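Local coordinates for effector protein HopAB2 (Pseudomonas syringae, PDB 2FD4) that acts in its C-terminal domain as a U-box-like E3 ubiquitin ligase, with which this bacterial effector suppresses programmed cell death and immunity in susceptible host plants, at residues A[67-70]-A[71-75]. Residues are numbered along the deposited sequence; the frame is centred on the assembly and turned at random.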
loop_
_atom_site.group_PDB
_atom_site.type_symbol
_atom_site.label_atom_id
_atom_site.label_comp_id
_atom_site.label_asym_id
_atom_site.label_seq_id
_atom_site.Cartn_x
_atom_site.Cartn_y
_atom_site.Cartn_z
ATOM N N ASN A 67 8.490 -4.181 -8.514
ATOM C CA ASN A 67 9.864 -3.710 -8.554
ATOM C C ASN A 67 9.944 -2.301 -8.069
ATOM O O ASN A 67 8.993 -1.528 -8.314
ATOM C CB ASN A 67 10.389 -3.844 -9.971
ATOM C CG ASN A 67 10.279 -5.283 -10.430
ATOM O OD1 ASN A 67 11.043 -6.129 -9.980
ATOM N ND2 ASN A 67 9.248 -5.587 -11.223
ATOM N N PRO A 68 11.043 -1.972 -7.371
ATOM C CA PRO A 68 11.225 -0.632 -6.845
ATOM C C PRO A 68 11.713 0.396 -7.877
ATOM O O PRO A 68 12.458 0.061 -8.817
ATOM C CB PRO A 68 12.291 -0.841 -5.774
ATOM C CG PRO A 68 13.117 -1.904 -6.269
ATOM C CD PRO A 68 12.191 -2.840 -7.022
ATOM N N THR A 69 11.314 1.650 -7.711
ATOM C CA THR A 69 11.967 2.724 -8.433
ATOM C C THR A 69 12.127 3.898 -7.522
ATOM O O THR A 69 11.347 4.076 -6.568
ATOM C CB THR A 69 11.204 3.189 -9.688
ATOM O OG1 THR A 69 11.861 4.346 -10.247
ATOM C CG2 THR A 69 9.765 3.528 -9.381
ATOM N N ASP A 70 13.144 4.692 -7.841
ATOM C CA ASP A 70 13.534 5.795 -6.986
ATOM C C ASP A 70 12.283 6.562 -6.654
ATOM O O ASP A 70 11.286 6.686 -7.512
ATOM C CB ASP A 70 14.642 6.682 -7.612
ATOM C CG ASP A 70 14.079 7.810 -8.519
ATOM O OD1 ASP A 70 13.068 7.470 -9.257
ATOM O OD2 ASP A 70 14.664 9.017 -8.521
ATOM N N THR A 71 12.352 7.031 -5.341
ATOM C CA THR A 71 11.362 7.911 -4.803
ATOM C C THR A 71 11.264 9.190 -5.651
ATOM O O THR A 71 12.086 10.118 -5.594
ATOM C CB THR A 71 11.642 8.188 -3.327
ATOM O OG1 THR A 71 13.041 7.951 -3.043
ATOM C CG2 THR A 71 10.809 7.279 -2.499
ATOM N N SER A 72 10.310 9.056 -6.551
ATOM C CA SER A 72 9.739 10.031 -7.458
ATOM C C SER A 72 10.427 10.212 -8.822
ATOM O O SER A 72 10.942 11.244 -9.200
ATOM C CB SER A 72 9.268 11.275 -6.767
ATOM O OG SER A 72 7.964 11.593 -7.257
ATOM N N GLN A 73 10.431 9.086 -9.513
ATOM C CA GLN A 73 9.859 8.947 -10.838
ATOM C C GLN A 73 8.395 8.595 -10.549
ATOM O O GLN A 73 8.117 7.701 -9.677
ATOM C CB GLN A 73 10.453 7.730 -11.569
ATOM C CG GLN A 73 11.911 7.821 -11.885
ATOM C CD GLN A 73 12.191 8.635 -13.139
ATOM O OE1 GLN A 73 11.304 8.851 -13.985
ATOM N NE2 GLN A 73 13.437 9.084 -13.269
ATOM N N PRO A 74 7.429 9.228 -11.240
ATOM C CA PRO A 74 6.060 8.647 -11.121
ATOM C C PRO A 74 5.847 7.178 -11.623
ATOM O O PRO A 74 6.670 6.644 -12.391
ATOM C CB PRO A 74 5.182 9.625 -11.916
ATOM C CG PRO A 74 5.954 10.887 -11.968
ATOM C CD PRO A 74 7.417 10.478 -12.035
ATOM N N TYR A 75 4.753 6.558 -11.173
ATOM C CA TYR A 75 4.437 5.141 -11.523
ATOM C C TYR A 75 4.572 4.875 -13.041
ATOM O O TYR A 75 4.166 5.702 -13.846
ATOM C CB TYR A 75 3.019 4.736 -11.054
ATOM C CG TYR A 75 2.676 3.318 -11.509
ATOM C CD1 TYR A 75 3.180 2.222 -10.830
ATOM C CD2 TYR A 75 1.957 3.098 -12.692
ATOM C CE1 TYR A 75 2.896 0.896 -11.260
ATOM C CE2 TYR A 75 1.686 1.779 -13.149
ATOM C CZ TYR A 75 2.170 0.706 -12.442
ATOM O OH TYR A 75 1.907 -0.583 -12.885
#
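Q73 folds back on D70 and T69 where the chain reverses at the surface. The D70-T71-S72-Q73 backbone forms a beta turn. T71 is polyproline-like and S72 has positive phi, so the turn is close to type II, though S72 departs from the ideal. Q73 N closes it by bonding D70 O at 3.2 Å. The bond is fairly straight (158°), but the donor stands above the carbonyl plane, away from a lone pair.

D70 OD1 comes near the same N-H. Q73 N to D70 OD1 is 3.1 Å, a weak and bent bond, and the placement of OD1 is doubtful. The planes of the D70 carboxylate and the Q73 side-chain amide are 41° apart.

T69 comes in at about a right angle to the Q73 side chain. Its OG1 is anti to the backbone N (chi1 174°) and meets Q73 CG at 3.8 Å, touching the aliphatic stem.

The turn belongs to the loop between strands 61-65 and 83-87, away from the inferred E2-binding sites. T69 pairs through its backbone with K115, and T71 touches A114, both in helix 113-116. R18 of edge strand 18-21 bonds Q73 O.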